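DUF2020 domain-containing protein (Corynebacterium diphtheriae, PDB 3V7B) is of unknown function but has a helix-flanked antiparallel sheet, consistent with its family's place in the Mog1p/PsbP clan. Local coordinates at residues Cys28-Ser33 against Val71-Met76; Ala98-Gly103 against Met141-Ile146. One frame throughout, in Å; residues are numbered along the deposited sequence.

Interaction 1 of 2, residues Cys28-Ser33 against Val71-Met76; sequences CPYLDS and VMVRHM
Tyr30 and Leu31, in the loop leading into helix 33-40, bring their side chains against Val71 and Val73 on strand 69-75. The bond from Tyr30 CA to CB heads toward the strand, and chi1 of 48° sets CG between the backbone N and the carbonyl carbon, which folds the ring back over its own loop. Cys28 SG, tied to Cys58 by a disulfide, lies over the ring centre, 3.6 Å above the plane. Farther out, CE1 of Tyr30 meets CG1 of Val71 at 3.8 Å, the methyl, anti to its own backbone N (chi1 175°), lying at the ring edge and near its plane. The two side chains run past one another in opposite directions. At the tip, Tyr30 OH lies 3.9 Å from CG1 of Val71 and 4.0 Å from CG2 of Val73, which approaches the ring obliquely, and is hydrogen-bonded to the carbonyl O of Pro56; the hydroxyl is thus satisfied within a buried, mostly apolar setting. The strand belongs to the antiparallel sheet that runs through a helix-flanked alpha/beta fold, consistent with the family's place in the Mog1p/PsbP clan. Val71 and Val73 point toward the loop, and Val73 also packs on Leu149 of helix 135-149, while the intervening Met72, a selenomethionine, points away and packs on Trp88 of helix 79-89. Beside the tyrosine, the branch ends of Leu31 and Val71 meet head-on, with CD1 of Leu31 3.7 Å from CG2 of Val71.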
ATOM      1  N   CYS A  28      -4.168  -3.934  11.446  1.00 18.30           N
ATOM      2  CA  CYS A  28      -3.771  -2.643  10.883  1.00 17.36           C
ATOM      3  C   CYS A  28      -4.436  -1.512  11.628  1.00 18.63           C
ATOM      4  O   CYS A  28      -5.662  -1.528  11.769  1.00 18.74           O
ATOM      5  CB  CYS A  28      -4.251  -2.579   9.459  1.00 17.89           C
ATOM      6  SG  CYS A  28      -3.568  -1.203   8.551  1.00 16.37           S
ATOM      7  N   PRO A  29      -3.674  -0.488  12.064  1.00 18.98           N
ATOM      8  CA  PRO A  29      -4.376   0.588  12.827  1.00 20.47           C
ATOM      9  C   PRO A  29      -5.346   1.404  12.028  1.00 20.25           C
ATOM     10  O   PRO A  29      -6.285   1.999  12.605  1.00 22.38           O
ATOM     11  CB  PRO A  29      -3.236   1.462  13.411  1.00 22.30           C
ATOM     12  CG  PRO A  29      -2.036   0.600  13.347  1.00 21.77           C
ATOM     13  CD  PRO A  29      -2.228  -0.415  12.202  1.00 19.59           C
ATOM     14  N   TYR A  30      -5.253   1.338  10.707  1.00 17.67           N
ATOM     15  CA  TYR A  30      -6.067   2.218   9.903  1.00 17.99           C
ATOM     16  C   TYR A  30      -6.935   1.533   8.850  1.00 18.58           C
ATOM     17  O   TYR A  30      -7.482   2.196   8.010  1.00 19.34           O
ATOM     18  CB  TYR A  30      -5.182   3.270   9.213  1.00 16.19           C
ATOM     19  CG  TYR A  30      -3.973   2.727   8.530  1.00 14.86           C
ATOM     20  CD1 TYR A  30      -4.028   2.397   7.195  1.00 13.61           C
ATOM     21  CD2 TYR A  30      -2.754   2.550   9.221  1.00 15.60           C
ATOM     22  CE1 TYR A  30      -2.914   1.937   6.533  1.00 13.76           C
ATOM     23  CE2 TYR A  30      -1.617   2.063   8.570  1.00 13.84           C
ATOM     24  CZ  TYR A  30      -1.702   1.758   7.252  1.00 14.20           C
ATOM     25  OH  TYR A  30      -0.593   1.294   6.619  1.00 13.52           O
ATOM     26  N   LEU A  31      -6.986   0.206   8.841  1.00 17.61           N
ATOM     27  CA  LEU A  31      -7.814  -0.516   7.858  1.00 18.46           C
ATOM     28  C   LEU A  31      -8.435  -1.700   8.629  1.00 21.09           C
ATOM     29  O   LEU A  31      -7.712  -2.493   9.233  1.00 21.72           O
ATOM     30  CB  LEU A  31      -6.989  -1.044   6.718  1.00 17.83           C
ATOM     31  CG  LEU A  31      -6.501  -0.059   5.668  1.00 16.67           C
ATOM     32  CD1 LEU A  31      -5.745  -0.771   4.539  1.00 17.24           C
ATOM     33  CD2 LEU A  31      -7.660   0.774   5.082  1.00 15.82           C
ATOM     34  N   ASP A  32      -9.746  -1.810   8.569  1.00 20.47           N
ATOM     35  CA  ASP A  32     -10.436  -2.905   9.211  1.00 21.71           C
ATOM     36  C   ASP A  32     -10.248  -4.201   8.437  1.00 20.15           C
ATOM     37  O   ASP A  32     -10.452  -4.234   7.208  1.00 16.68           O
ATOM     38  CB  ASP A  32     -11.915  -2.510   9.287  1.00 25.04           C
ATOM     39  CG  ASP A  32     -12.796  -3.607   9.859  1.00 30.91           C
ATOM     40  OD1 ASP A  32     -12.930  -3.606  11.101  1.00 34.50           O
ATOM     41  OD2 ASP A  32     -13.366  -4.450   9.068  1.00 33.14           O
ATOM     42  N   SER A  33      -9.876  -5.273   9.155  1.00 20.06           N
ATOM     43  CA  SER A  33      -9.575  -6.580   8.539  1.00 20.95           C
ATOM     44  C   SER A  33     -10.781  -7.116   7.749  1.00 19.87           C
ATOM     45  O   SER A  33     -10.628  -7.575   6.615  1.00 19.58           O
ATOM     46  CB  SER A  33      -9.121  -7.610   9.612  1.00 23.00           C
ATOM     47  OG  SER A  33      -8.415  -6.890  10.675  1.00 27.07           O
ATOM     48  N   VAL A  71      -0.215  -2.626   2.097  1.00 11.69           N
ATOM     49  CA  VAL A  71      -0.455  -1.196   2.137  1.00 12.35           C
ATOM     50  C   VAL A  71       0.733  -0.574   2.826  1.00 12.19           C
ATOM     51  O   VAL A  71       1.074  -0.958   3.946  1.00 10.03           O
ATOM     52  CB  VAL A  71      -1.753  -0.811   2.901  1.00 13.06           C
ATOM     53  CG1 VAL A  71      -1.901   0.696   3.033  1.00 13.52           C
ATOM     54  CG2 VAL A  71      -2.993  -1.439   2.185  1.00 12.66           C
HETATM   55  N   MSE A  72       1.377   0.349   2.105  1.00 11.98           N
HETATM   56  CA  MSE A  72       2.564   1.016   2.584  1.00 11.78           C
HETATM   57  C   MSE A  72       2.471   2.544   2.515  1.00 12.60           C
HETATM   58  O   MSE A  72       2.200   3.127   1.459  1.00 13.45           O
HETATM   59  CB  MSE A  72       3.819   0.531   1.862  1.00 11.99           C
HETATM   60  CG  MSE A  72       5.144   1.209   2.398  1.00 13.47           C
HETATM   61 SE   MSE A  72       6.693   0.439   1.506  0.86 14.40          SE
HETATM   62  CE  MSE A  72       6.236   1.137  -0.279  1.00 15.38           C
ATOM     63  N   VAL A  73       2.664   3.176   3.681  1.00 11.94           N
ATOM     64  CA  VAL A  73       2.727   4.603   3.860  1.00 12.68           C
ATOM     65  C   VAL A  73       4.164   5.095   4.101  1.00 12.28           C
ATOM     66  O   VAL A  73       4.850   4.643   4.990  1.00 15.31           O
ATOM     67  CB  VAL A  73       1.788   5.101   4.988  1.00 13.59           C
ATOM     68  CG1 VAL A  73       1.880   6.658   5.091  1.00 14.67           C
ATOM     69  CG2 VAL A  73       0.335   4.695   4.648  1.00 12.25           C
ATOM     70  N   ARG A  74       4.663   6.007   3.254  1.00 13.22           N
ATOM     71  CA  ARG A  74       6.035   6.439   3.294  1.00 13.57           C
ATOM     72  C   ARG A  74       6.095   7.934   3.612  1.00 15.11           C
ATOM     73  O   ARG A  74       5.389   8.724   3.037  1.00 16.20           O
ATOM     74  CB  ARG A  74       6.733   6.257   1.970  1.00 13.45           C
ATOM     75  CG  ARG A  74       7.158   4.874   1.593  1.00 13.25           C
ATOM     76  CD  ARG A  74       7.747   4.024   2.627  1.00 13.44           C
ATOM     77  NE  ARG A  74       8.965   4.628   3.226  1.00 13.67           N
ATOM     78  CZ  ARG A  74      10.207   4.488   2.800  1.00 14.89           C
ATOM     79  NH1 ARG A  74      10.493   3.682   1.817  1.00 14.56           N
ATOM     80  NH2 ARG A  74      11.193   5.122   3.427  1.00 15.26           N
ATOM     81  N   HIS A  75       6.874   8.297   4.566  1.00 16.45           N
ATOM     82  CA  HIS A  75       7.157   9.721   4.770  1.00 18.33           C
ATOM     83  C   HIS A  75       8.604   9.913   4.345  1.00 18.49           C
ATOM     84  O   HIS A  75       9.577   9.498   5.042  1.00 18.28           O
ATOM     85  CB  HIS A  75       6.921  10.124   6.218  1.00 22.79           C
ATOM     86  CG  HIS A  75       5.468  10.180   6.611  1.00 25.65           C
ATOM     87  ND1 HIS A  75       4.709   9.044   6.811  1.00 29.14           N
ATOM     88  CD2 HIS A  75       4.645  11.256   6.918  1.00 27.23           C
ATOM     89  CE1 HIS A  75       3.463   9.398   7.156  1.00 26.67           C
ATOM     90  NE2 HIS A  75       3.415  10.754   7.225  1.00 27.99           N
HETATM   91  N   MSE A  76       8.785  10.478   3.171  1.00 19.34           N
HETATM   92  CA  MSE A  76      10.139  10.660   2.600  1.00 19.13           C
HETATM   93  C   MSE A  76      10.729  12.024   3.022  1.00 18.82           C
HETATM   94  O   MSE A  76      10.000  12.922   3.441  1.00 19.34           O
HETATM   95  CB  MSE A  76      10.138  10.544   1.073  1.00 17.34           C
HETATM   96  CG  MSE A  76       9.569   9.203   0.520  1.00 16.81           C
HETATM   97 SE   MSE A  76      10.361   7.583   1.351  0.86 14.47          SE
HETATM   98  CE  MSE A  76      12.024   7.579   0.351  1.00 15.60           C
TER

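Interaction 2 of 2, residues Ala98-Gly103 against Met141-Ile146; sequences AEEPDG and MAKEAI
Ile146 N donates to the carbonyl O of Ala142 at 2.9 Å, one of the regular bonds of helix 135-149, and the Ile146 side chain reaches out from that turn to meet Pro101. The contact itself is apolar. CD1 of Ile146 approaches CD of Pro101 at 3.7 Å, and CG2 of Ile146 lies 3.9 Å from CG of Pro101, so two branches of the isoleucine bear on the ring. With chi1 at -71°, CG1 of Ile146 is beside the backbone N while CG2 is anti to it, which turns CD1 (through CG1) and CG2 both onto the proline ring. One turn earlier, the aliphatic part of Lys143 passes the proline in the opposite direction, its CG 4.1 Å from CD of Pro101. The lysine bends farther along and brings CE to 4.2 Å from CB of Glu100; it was modelled in two conformers, so this outer touch is less certain. The Lys143 NZ and Glu100 OE2 charges stay 5.1 Å apart, without a salt bridge. A cis peptide joins Glu100 to Pro101, and the Glu100 carbonyl O is hydrogen-bonded to Tyr117 OH, tying the loop to strand 114-121. The loop joins the edge strand 96-98 to strand 105-111, and its proline lies against helix 135-149, whose Ile146 also packs on Val119 of strand 114-121 and Val126 of strand 124-130.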
ATOM      1  N   ALA A  98      -3.156   8.044 -11.656  1.00 18.99           N
ATOM      2  CA  ALA A  98      -3.985   7.947 -10.466  1.00 21.50           C
ATOM      3  C   ALA A  98      -3.941   9.311  -9.842  1.00 22.23           C
ATOM      4  O   ALA A  98      -2.838   9.851  -9.497  1.00 21.37           O
ATOM      5  CB  ALA A  98      -3.458   6.885  -9.513  1.00 18.31           C
ATOM      6  N   GLU A  99      -5.114   9.933  -9.728  1.00 23.22           N
ATOM      7  CA  GLU A  99      -5.166  11.298  -9.191  1.00 23.81           C
ATOM      8  C   GLU A  99      -6.188  11.445  -8.089  1.00 24.74           C
ATOM      9  O   GLU A  99      -6.738  12.531  -7.926  1.00 26.27           O
ATOM     10  CB  GLU A  99      -5.493  12.289 -10.303  1.00 26.28           C
ATOM     11  CG  GLU A  99      -4.474  12.310 -11.434  1.00 28.11           C
ATOM     12  CD  GLU A  99      -3.102  12.861 -11.039  1.00 28.50           C
ATOM     13  OE1 GLU A  99      -3.066  13.971 -10.420  1.00 32.86           O
ATOM     14  OE2 GLU A  99      -2.067  12.179 -11.366  1.00 28.33           O
ATOM     15  N   GLU A 100      -6.451  10.380  -7.356  1.00 24.82           N
ATOM     16  CA  GLU A 100      -7.429  10.437  -6.269  1.00 27.20           C
ATOM     17  C   GLU A 100      -6.735   9.874  -4.985  1.00 23.79           C
ATOM     18  O   GLU A 100      -5.780   9.050  -5.045  1.00 22.17           O
ATOM     19  CB  GLU A 100      -8.779   9.748  -6.670  1.00 31.19           C
ATOM     20  CG  GLU A 100      -9.450  10.369  -7.917  1.00 38.05           C
ATOM     21  CD  GLU A 100     -10.864   9.848  -8.320  1.00 46.76           C
ATOM     22  OE1 GLU A 100     -11.490  10.462  -9.275  1.00 46.99           O
ATOM     23  OE2 GLU A 100     -11.377   8.849  -7.735  1.00 47.49           O
ATOM     24  N   PRO A 101      -7.131  10.358  -3.816  1.00 22.70           N
ATOM     25  CA  PRO A 101      -8.024  11.488  -3.566  1.00 23.69           C
ATOM     26  C   PRO A 101      -7.420  12.847  -3.979  1.00 24.27           C
ATOM     27  O   PRO A 101      -6.223  12.982  -4.301  1.00 20.60           O
ATOM     28  CB  PRO A 101      -8.286  11.399  -2.050  1.00 22.10           C
ATOM     29  CG  PRO A 101      -7.173  10.609  -1.478  1.00 22.28           C
ATOM     30  CD  PRO A 101      -6.526   9.826  -2.570  1.00 22.08           C
ATOM     31  N   ASP A 102      -8.246  13.882  -3.970  1.00 26.96           N
ATOM     32  CA  ASP A 102      -7.793  15.149  -4.485  0.50 27.56           C
ATOM     33  C   ASP A 102      -6.496  15.640  -3.785  1.00 26.56           C
ATOM     34  O   ASP A 102      -6.330  15.560  -2.579  1.00 28.35           O
ATOM     35  CB  ASP A 102      -8.962  16.143  -4.528  0.50 31.48           C
ATOM     36  CG  ASP A 102      -9.897  15.885  -5.738  0.50 33.05           C
ATOM     37  OD1 ASP A 102      -9.954  14.738  -6.223  0.50 33.37           O
ATOM     38  OD2 ASP A 102     -10.551  16.828  -6.229  0.50 37.13           O
ATOM     39  N   GLY A 103      -5.533  16.056  -4.607  1.00 24.76           N
ATOM     40  CA  GLY A 103      -4.254  16.533  -4.122  1.00 24.76           C
ATOM     41  C   GLY A 103      -3.169  15.474  -4.247  1.00 22.10           C
ATOM     42  O   GLY A 103      -2.021  15.820  -4.072  1.00 24.81           O
HETATM   43  N   MSE A 141      -8.680   0.764  -1.262  1.00 13.75           N
HETATM   44  CA  MSE A 141      -7.850   0.612  -0.090  1.00 13.15           C
HETATM   45  C   MSE A 141      -6.942   1.829   0.157  1.00 12.43           C
HETATM   46  O   MSE A 141      -6.789   2.261   1.282  1.00 11.44           O
HETATM   47  CB  MSE A 141      -7.065  -0.735  -0.196  1.00 14.04           C
HETATM   48  CG  MSE A 141      -7.940  -1.930  -0.022  1.00 15.63           C
HETATM   49 SE   MSE A 141      -6.970  -3.632   0.041  0.83 16.25          SE
HETATM   50  CE  MSE A 141      -6.541  -3.877  -1.831  1.00 15.71           C
ATOM     51  N   ALA A 142      -6.304   2.346  -0.887  1.00 11.97           N
ATOM     52  CA  ALA A 142      -5.454   3.535  -0.719  1.00 13.19           C
ATOM     53  C   ALA A 142      -6.252   4.704  -0.220  1.00 13.62           C
ATOM     54  O   ALA A 142      -5.822   5.422   0.706  1.00 13.55           O
ATOM     55  CB  ALA A 142      -4.757   3.914  -1.994  1.00 13.15           C
ATOM     56  N   LYS A 143      -7.391   4.959  -0.833  1.00 14.51           N
ATOM     57  CA  LYS A 143      -8.266   6.048  -0.410  0.50 15.39           C
ATOM     58  C   LYS A 143      -8.721   5.925   1.030  1.00 14.73           C
ATOM     59  O   LYS A 143      -8.723   6.898   1.766  1.00 12.84           O
ATOM     60  CB  LYS A 143      -9.462   6.141  -1.345  0.50 17.11           C
ATOM     61  CG  LYS A 143      -9.050   6.622  -2.723  0.50 18.25           C
ATOM     62  CD  LYS A 143     -10.259   6.677  -3.681  0.50 20.08           C
ATOM     63  CE  LYS A 143     -10.972   8.014  -3.571  0.50 21.76           C
ATOM     64  NZ  LYS A 143     -12.237   7.880  -2.813  0.50 23.33           N
ATOM     65  N   GLU A 144      -9.053   4.710   1.438  1.00 15.29           N
ATOM     66  CA  GLU A 144      -9.499   4.465   2.785  1.00 14.67           C
ATOM     67  C   GLU A 144      -8.402   4.684   3.786  1.00 14.74           C
ATOM     68  O   GLU A 144      -8.640   5.336   4.825  1.00 14.22           O
ATOM     69  CB  GLU A 144     -10.058   3.053   2.914  1.00 16.25           C
ATOM     70  CG  GLU A 144     -10.607   2.650   4.291  1.00 18.34           C
ATOM     71  CD  GLU A 144     -11.664   3.599   4.872  1.00 19.90           C
ATOM     72  OE1 GLU A 144     -12.336   4.330   4.116  1.00 20.18           O
ATOM     73  OE2 GLU A 144     -11.787   3.613   6.126  1.00 23.62           O
ATOM     74  N   ALA A 145      -7.190   4.216   3.475  1.00 12.79           N
ATOM     75  CA  ALA A 145      -6.034   4.421   4.378  1.00 11.79           C
ATOM     76  C   ALA A 145      -5.767   5.909   4.512  1.00 11.58           C
ATOM     77  O   ALA A 145      -5.623   6.427   5.633  1.00 11.98           O
ATOM     78  CB  ALA A 145      -4.766   3.667   3.836  1.00 10.99           C
ATOM     79  N   ILE A 146      -5.733   6.622   3.381  1.00 11.36           N
ATOM     80  CA  ILE A 146      -5.518   8.046   3.412  1.00 12.46           C
ATOM     81  C   ILE A 146      -6.585   8.770   4.270  1.00 13.63           C
ATOM     82  O   ILE A 146      -6.241   9.651   5.034  1.00 12.71           O
ATOM     83  CB  ILE A 146      -5.441   8.628   1.988  1.00 12.48           C
ATOM     84  CG1 ILE A 146      -4.106   8.179   1.303  1.00 13.39           C
ATOM     85  CG2 ILE A 146      -5.600  10.176   2.056  1.00 13.49           C
ATOM     86  CD1 ILE A 146      -4.062   8.403  -0.224  1.00 13.01           C
TER

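In the fold
Helix 135-149 connects the two contacts, whose centres are 12 Å apart. In interaction 2 its residues Lys143 and Ile146 receive the loop at 98-103; Glu144 and Ala145 of the same helix segment meet the loop of interaction 1. Leu31 CD2 lies 3.6 Å from Glu144 CG, and Tyr30 CD1 lies 3.7 Å from Ala145 CB. Tyr30 is thus wedged between this helix and strand 69-75, and the helix lies between the two loops on one face of the sheet. In sequence, both segments of interaction 1 come before those of interaction 2. The function is unknown, so neither contact can be placed relative to a site.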